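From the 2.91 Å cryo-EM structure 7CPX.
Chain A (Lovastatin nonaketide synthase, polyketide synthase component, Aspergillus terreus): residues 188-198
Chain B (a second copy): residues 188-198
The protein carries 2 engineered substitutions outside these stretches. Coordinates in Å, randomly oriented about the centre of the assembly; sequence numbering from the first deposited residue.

Chain A, residues 188-198: VHLAVQQLRTG
Chain B (188-198) VHLAVQQLRTG

No hydrogen bond joins these two stretches, although glutamine, histidine and threonine side chains all reach the contact. The two copies meet across an exact two-fold axis, so every contact is either made twice or pairs a residue with its own counterpart. The stretches bury 307 Å² together, both sides summed.

Each stretch is helical from residue 188, the helix having begun earlier in the chain, and Gly A198 and Gly B198 are the first residues to leave helical phi/psi. Phi/psi values lie near -55/-50 from residue 188 to residue 193. They shift to -61/-29 at Gln A194 and to -81/-15 at Arg A196. Main-chain hydrogen bonds of the i to i-4 kind run along the helix. Val A192 N to Val A188 O is 2.5 Å, Gln A194 N to Leu A190 O is 2.6 Å, and Thr A197 N to Gln A193 O is 3.1 Å. Chain B repeats them.

The helix axes approach to 11.3 Å. Their N-to-C directions make an angle of 71°, with a signed crossing angle of +71°. The register is set by like residues: Leu A190 CA lies 7.6 Å from Leu B190 CA, and Gln A193 CA lies 7.7 Å from Gln B193 CA. The contacts fall between residues 189 and 197. Val A188, Ala A191, Val A192 and Leu A195 stay out of reach of the other stretch.

Leu A190 meets Leu B190 on the axis. Each has chi1 m and chi2 t. CA-to-CB points sideways, but the end of the side chain comes nearer. Leu A190 CD1 and Leu B190 CD1 are 3.7 Å apart, an apolar van der Waals contact between buried methyl groups.

The CA-to-CB bond of Gln A193 points toward the other stretch, with chi1 m, chi2 m and chi3 129°. Gln A193 NE2 lies 3.3 Å from Thr B197 CG2. This is packing of an amide against a methyl group, which cannot accept a hydrogen bond. Thr A197 CG2 and Gln B193 NE2 repeat the contact at 3.3 Å.

The CA-to-CB bond of Thr A197 also points toward the other stretch, with chi1 p. Its hydroxyl is used within its own chain: Thr A197 OG1 donates to Gln A194 O at 2.8 Å. Thr B197 OG1 does the same to Gln B194 O, also at 2.8 Å.

His A189 has chi1 t and chi2 71°. Gln B194 has chi1 t, chi2 p and chi3 19°. His A189 NE2 is 4.0 Å from Gln B194 OE1, which sits at the ring edge near its plane. The polar atoms face each other, but the gap is too long for a hydrogen bond. His B189 NE2 and Gln A194 OE1 match this at 4.0 Å. His A189 ND1 is hydrogen-bonded elsewhere in the structure.

Gly A198 has phi/psi 81/-1. At these angles a CB would jam against the carbonyl O of Thr A197, so the backbone itself calls for glycine. Gly B198 is the same.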

ATOM      1  N   VAL A 188     -15.265 -27.999  33.308  1.00 75.44           N
ATOM      2  CA  VAL A 188     -16.215 -28.809  34.065  1.00 75.44           C
ATOM      3  C   VAL A 188     -15.521 -29.416  35.272  1.00 75.44           C
ATOM      4  O   VAL A 188     -15.960 -29.251  36.417  1.00 75.44           O
ATOM      5  CB  VAL A 188     -16.836 -29.895  33.167  1.00 75.44           C
ATOM      6  CG1 VAL A 188     -17.654 -30.856  33.998  1.00 75.44           C
ATOM      7  CG2 VAL A 188     -17.695 -29.267  32.092  1.00 75.44           C
ATOM      8  N   HIS A 189     -14.383 -30.074  35.036  1.00 75.83           N
ATOM      9  CA  HIS A 189     -13.642 -30.677  36.137  1.00 75.83           C
ATOM     10  C   HIS A 189     -13.388 -29.651  37.228  1.00 75.83           C
ATOM     11  O   HIS A 189     -13.737 -29.864  38.395  1.00 75.83           O
ATOM     12  CB  HIS A 189     -12.323 -31.255  35.626  1.00 75.83           C
ATOM     13  CG  HIS A 189     -11.341 -31.569  36.710  1.00 75.83           C
ATOM     14  ND1 HIS A 189     -11.511 -32.616  37.589  1.00 75.83           N
ATOM     15  CD2 HIS A 189     -10.175 -30.974  37.056  1.00 75.83           C
ATOM     16  CE1 HIS A 189     -10.494 -32.653  38.430  1.00 75.83           C
ATOM     17  NE2 HIS A 189      -9.669 -31.667  38.128  1.00 75.83           N
ATOM     18  N   LEU A 190     -12.828 -28.502  36.853  1.00 73.35           N
ATOM     19  CA  LEU A 190     -12.588 -27.459  37.839  1.00 73.35           C
ATOM     20  C   LEU A 190     -13.888 -27.076  38.525  1.00 73.35           C
ATOM     21  O   LEU A 190     -13.972 -27.057  39.759  1.00 73.35           O
ATOM     22  CB  LEU A 190     -11.944 -26.247  37.171  1.00 73.35           C
ATOM     23  CG  LEU A 190     -10.614 -26.548  36.479  1.00 73.35           C
ATOM     24  CD1 LEU A 190     -10.062 -25.297  35.849  1.00 73.35           C
ATOM     25  CD2 LEU A 190      -9.614 -27.136  37.456  1.00 73.35           C
ATOM     26  N   ALA A 191     -14.934 -26.822  37.736  1.00 75.68           N
ATOM     27  CA  ALA A 191     -16.234 -26.530  38.321  1.00 75.68           C
ATOM     28  C   ALA A 191     -16.629 -27.639  39.280  1.00 75.68           C
ATOM     29  O   ALA A 191     -17.016 -27.382  40.426  1.00 75.68           O
ATOM     30  CB  ALA A 191     -17.283 -26.364  37.223  1.00 75.68           C
ATOM     31  N   VAL A 192     -16.475 -28.890  38.842  1.00 77.41           N
ATOM     32  CA  VAL A 192     -16.797 -30.017  39.709  1.00 77.41           C
ATOM     33  C   VAL A 192     -16.025 -29.895  41.012  1.00 77.41           C
ATOM     34  O   VAL A 192     -16.599 -29.953  42.106  1.00 77.41           O
ATOM     35  CB  VAL A 192     -16.494 -31.346  38.994  1.00 77.41           C
ATOM     36  CG1 VAL A 192     -16.419 -32.490  39.993  1.00 77.41           C
ATOM     37  CG2 VAL A 192     -17.543 -31.623  37.935  1.00 77.41           C
ATOM     38  N   GLN A 193     -14.717 -29.663  40.910  1.00 76.91           N
ATOM     39  CA  GLN A 193     -13.919 -29.484  42.114  1.00 76.91           C
ATOM     40  C   GLN A 193     -14.456 -28.323  42.934  1.00 76.91           C
ATOM     41  O   GLN A 193     -14.669 -28.445  44.146  1.00 76.91           O
ATOM     42  CB  GLN A 193     -12.454 -29.259  41.742  1.00 76.91           C
ATOM     43  CG  GLN A 193     -11.821 -30.413  40.977  1.00 76.91           C
ATOM     44  CD  GLN A 193     -11.783 -31.699  41.779  1.00 76.91           C
ATOM     45  OE1 GLN A 193     -12.211 -32.751  41.306  1.00 76.91           O
ATOM     46  NE2 GLN A 193     -11.260 -31.623  42.997  1.00 76.91           N
ATOM     47  N   GLN A 194     -14.731 -27.196  42.274  1.00 77.06           N
ATOM     48  CA  GLN A 194     -15.248 -26.039  42.993  1.00 77.06           C
ATOM     49  C   GLN A 194     -16.577 -26.357  43.657  1.00 77.06           C
ATOM     50  O   GLN A 194     -16.911 -25.768  44.691  1.00 77.06           O
ATOM     51  CB  GLN A 194     -15.398 -24.855  42.040  1.00 77.06           C
ATOM     52  CG  GLN A 194     -15.905 -23.583  42.697  1.00 77.06           C
ATOM     53  CD  GLN A 194     -15.006 -23.100  43.814  1.00 77.06           C
ATOM     54  OE1 GLN A 194     -13.836 -23.477  43.894  1.00 77.06           O
ATOM     55  NE2 GLN A 194     -15.548 -22.261  44.687  1.00 77.06           N
ATOM     56  N   LEU A 195     -17.347 -27.280  43.082  1.00 78.51           N
ATOM     57  CA  LEU A 195     -18.614 -27.658  43.688  1.00 78.51           C
ATOM     58  C   LEU A 195     -18.420 -28.663  44.812  1.00 78.51           C
ATOM     59  O   LEU A 195     -19.240 -28.719  45.735  1.00 78.51           O
ATOM     60  CB  LEU A 195     -19.549 -28.227  42.625  1.00 78.51           C
ATOM     61  CG  LEU A 195     -20.012 -27.209  41.585  1.00 78.51           C
ATOM     62  CD1 LEU A 195     -20.691 -27.907  40.435  1.00 78.51           C
ATOM     63  CD2 LEU A 195     -20.945 -26.190  42.208  1.00 78.51           C
ATOM     64  N   ARG A 196     -17.350 -29.455  44.759  1.00 80.42           N
ATOM     65  CA  ARG A 196     -17.106 -30.444  45.798  1.00 80.42           C
ATOM     66  C   ARG A 196     -16.457 -29.841  47.034  1.00 80.42           C
ATOM     67  O   ARG A 196     -16.441 -30.488  48.087  1.00 80.42           O
ATOM     68  CB  ARG A 196     -16.240 -31.574  45.245  1.00 80.42           C
ATOM     69  CG  ARG A 196     -16.991 -32.483  44.292  1.00 80.42           C
ATOM     70  CD  ARG A 196     -16.064 -33.406  43.533  1.00 80.42           C
ATOM     71  NE  ARG A 196     -16.805 -34.431  42.807  1.00 80.42           N
ATOM     72  CZ  ARG A 196     -16.263 -35.276  41.942  1.00 80.42           C
ATOM     73  NH1 ARG A 196     -14.975 -35.233  41.648  1.00 80.42           N
ATOM     74  NH2 ARG A 196     -17.034 -36.189  41.360  1.00 80.42           N
ATOM     75  N   THR A 197     -15.924 -28.623  46.932  1.00 80.25           N
ATOM     76  CA  THR A 197     -15.412 -27.927  48.103  1.00 80.25           C
ATOM     77  C   THR A 197     -16.521 -27.301  48.934  1.00 80.25           C
ATOM     78  O   THR A 197     -16.297 -26.985  50.108  1.00 80.25           O
ATOM     79  CB  THR A 197     -14.426 -26.836  47.684  1.00 80.25           C
ATOM     80  OG1 THR A 197     -15.084 -25.898  46.823  1.00 80.25           O
ATOM     81  CG2 THR A 197     -13.238 -27.440  46.960  1.00 80.25           C
ATOM     82  N   GLY A 198     -17.704 -27.114  48.356  1.00 80.48           N
ATOM     83  CA  GLY A 198     -18.802 -26.477  49.045  1.00 80.48           C
ATOM     84  C   GLY A 198     -18.743 -24.967  49.063  1.00 80.48           C
ATOM     85  O   GLY A 198     -19.651 -24.335  49.618  1.00 80.48           O
TER
ATOM     86  N   VAL B 188      -2.456 -21.118  40.923  1.00 75.52           N
ATOM     87  CA  VAL B 188      -1.991 -21.653  42.200  1.00 75.52           C
ATOM     88  C   VAL B 188      -3.147 -22.324  42.923  1.00 75.52           C
ATOM     89  O   VAL B 188      -3.072 -23.499  43.305  1.00 75.52           O
ATOM     90  CB  VAL B 188      -1.361 -20.540  43.056  1.00 75.52           C
ATOM     91  CG1 VAL B 188      -1.074 -21.050  44.450  1.00 75.52           C
ATOM     92  CG2 VAL B 188      -0.091 -20.030  42.412  1.00 75.52           C
ATOM     93  N   HIS B 189      -4.262 -21.603  43.063  1.00 76.01           N
ATOM     94  CA  HIS B 189      -5.424 -22.171  43.732  1.00 76.01           C
ATOM     95  C   HIS B 189      -5.791 -23.507  43.111  1.00 76.01           C
ATOM     96  O   HIS B 189      -5.887 -24.526  43.805  1.00 76.01           O
ATOM     97  CB  HIS B 189      -6.603 -21.200  43.649  1.00 76.01           C
ATOM     98  CG  HIS B 189      -7.923 -21.822  43.980  1.00 76.01           C
ATOM     99  ND1 HIS B 189      -8.267 -22.203  45.259  1.00 76.01           N
ATOM    100  CD2 HIS B 189      -8.984 -22.129  43.198  1.00 76.01           C
ATOM    101  CE1 HIS B 189      -9.484 -22.718  45.250  1.00 76.01           C
ATOM    102  NE2 HIS B 189      -9.941 -22.685  44.012  1.00 76.01           N
ATOM    103  N   LEU B 190      -5.946 -23.533  41.788  1.00 73.39           N
ATOM    104  CA  LEU B 190      -6.262 -24.788  41.121  1.00 73.39           C
ATOM    105  C   LEU B 190      -5.199 -25.828  41.429  1.00 73.39           C
ATOM    106  O   LEU B 190      -5.512 -26.946  41.857  1.00 73.39           O
ATOM    107  CB  LEU B 190      -6.388 -24.561  39.617  1.00 73.39           C
ATOM    108  CG  LEU B 190      -7.458 -23.544  39.225  1.00 73.39           C
ATOM    109  CD1 LEU B 190      -7.502 -23.388  37.728  1.00 73.39           C
ATOM    110  CD2 LEU B 190      -8.818 -23.955  39.756  1.00 73.39           C
ATOM    111  N   ALA B 191      -3.928 -25.455  41.273  1.00 75.85           N
ATOM    112  CA  ALA B 191      -2.851 -26.369  41.627  1.00 75.85           C
ATOM    113  C   ALA B 191      -3.028 -26.843  43.058  1.00 75.85           C
ATOM    114  O   ALA B 191      -2.982 -28.045  43.342  1.00 75.85           O
ATOM    115  CB  ALA B 191      -1.496 -25.687  41.444  1.00 75.85           C
ATOM    116  N   VAL B 192      -3.294 -25.904  43.969  1.00 77.50           N
ATOM    117  CA  VAL B 192      -3.512 -26.273  45.363  1.00 77.50           C
ATOM    118  C   VAL B 192      -4.615 -27.313  45.449  1.00 77.50           C
ATOM    119  O   VAL B 192      -4.448 -28.380  46.053  1.00 77.50           O
ATOM    120  CB  VAL B 192      -3.845 -25.025  46.201  1.00 77.50           C
ATOM    121  CG1 VAL B 192      -4.474 -25.420  47.526  1.00 77.50           C
ATOM    122  CG2 VAL B 192      -2.597 -24.195  46.424  1.00 77.50           C
ATOM    123  N   GLN B 193      -5.742 -27.044  44.790  1.00 77.04           N
ATOM    124  CA  GLN B 193      -6.826 -28.015  44.784  1.00 77.04           C
ATOM    125  C   GLN B 193      -6.346 -29.336  44.204  1.00 77.04           C
ATOM    126  O   GLN B 193      -6.563 -30.403  44.790  1.00 77.04           O
ATOM    127  CB  GLN B 193      -8.013 -27.470  43.990  1.00 77.04           C
ATOM    128  CG  GLN B 193      -8.597 -26.181  44.552  1.00 77.04           C
ATOM    129  CD  GLN B 193      -9.162 -26.350  45.949  1.00 77.04           C
ATOM    130  OE1 GLN B 193      -8.836 -25.586  46.858  1.00 77.04           O
ATOM    131  NE2 GLN B 193     -10.017 -27.350  46.126  1.00 77.04           N
ATOM    132  N   GLN B 194      -5.643 -29.277  43.072  1.00 77.01           N
ATOM    133  CA  GLN B 194      -5.150 -30.501  42.456  1.00 77.01           C
ATOM    134  C   GLN B 194      -4.202 -31.237  43.386  1.00 77.01           C
ATOM    135  O   GLN B 194      -4.099 -32.468  43.321  1.00 77.01           O
ATOM    136  CB  GLN B 194      -4.457 -30.179  41.134  1.00 77.01           C
ATOM    137  CG  GLN B 194      -3.929 -31.395  40.391  1.00 77.01           C
ATOM    138  CD  GLN B 194      -5.015 -32.394  40.054  1.00 77.01           C
ATOM    139  OE1 GLN B 194      -6.200 -32.062  40.041  1.00 77.01           O
ATOM    140  NE2 GLN B 194      -4.615 -33.630  39.780  1.00 77.01           N
ATOM    141  N   LEU B 195      -3.502 -30.509  44.254  1.00 78.48           N
ATOM    142  CA  LEU B 195      -2.606 -31.157  45.200  1.00 78.48           C
ATOM    143  C   LEU B 195      -3.355 -31.695  46.407  1.00 78.48           C
ATOM    144  O   LEU B 195      -2.904 -32.662  47.030  1.00 78.48           O
ATOM    145  CB  LEU B 195      -1.522 -30.177  45.642  1.00 78.48           C
ATOM    146  CG  LEU B 195      -0.548 -29.776  44.538  1.00 78.48           C
ATOM    147  CD1 LEU B 195       0.299 -28.613  44.984  1.00 78.48           C
ATOM    148  CD2 LEU B 195       0.331 -30.947  44.145  1.00 78.48           C
ATOM    149  N   ARG B 196      -4.495 -31.094  46.748  1.00 80.38           N
ATOM    150  CA  ARG B 196      -5.262 -31.552  47.897  1.00 80.38           C
ATOM    151  C   ARG B 196      -6.129 -32.760  47.573  1.00 80.38           C
ATOM    152  O   ARG B 196      -6.615 -33.420  48.497  1.00 80.38           O
ATOM    153  CB  ARG B 196      -6.125 -30.412  48.434  1.00 80.38           C
ATOM    154  CG  ARG B 196      -5.319 -29.350  49.156  1.00 80.38           C
ATOM    155  CD  ARG B 196      -6.127 -28.100  49.421  1.00 80.38           C
ATOM    156  NE  ARG B 196      -5.428 -27.190  50.319  1.00 80.38           N
ATOM    157  CZ  ARG B 196      -5.831 -25.959  50.603  1.00 80.38           C
ATOM    158  NH1 ARG B 196      -6.917 -25.444  50.052  1.00 80.38           N
ATOM    159  NH2 ARG B 196      -5.126 -25.228  51.460  1.00 80.38           N
ATOM    160  N   THR B 197      -6.330 -33.060  46.290  1.00 80.04           N
ATOM    161  CA  THR B 197      -7.030 -34.278  45.907  1.00 80.04           C
ATOM    162  C   THR B 197      -6.138 -35.507  45.988  1.00 80.04           C
ATOM    163  O   THR B 197      -6.654 -36.629  46.032  1.00 80.04           O
ATOM    164  CB  THR B 197      -7.576 -34.151  44.484  1.00 80.04           C
ATOM    165  OG1 THR B 197      -6.495 -33.916  43.573  1.00 80.04           O
ATOM    166  CG2 THR B 197      -8.570 -33.008  44.394  1.00 80.04           C
ATOM    167  N   GLY B 198      -4.821 -35.323  46.005  1.00 80.43           N
ATOM    168  CA  GLY B 198      -3.892 -36.428  46.024  1.00 80.43           C
ATOM    169  C   GLY B 198      -3.633 -37.057  44.674  1.00 80.43           C
ATOM    170  O   GLY B 198      -2.838 -38.003  44.593  1.00 80.43           O
TER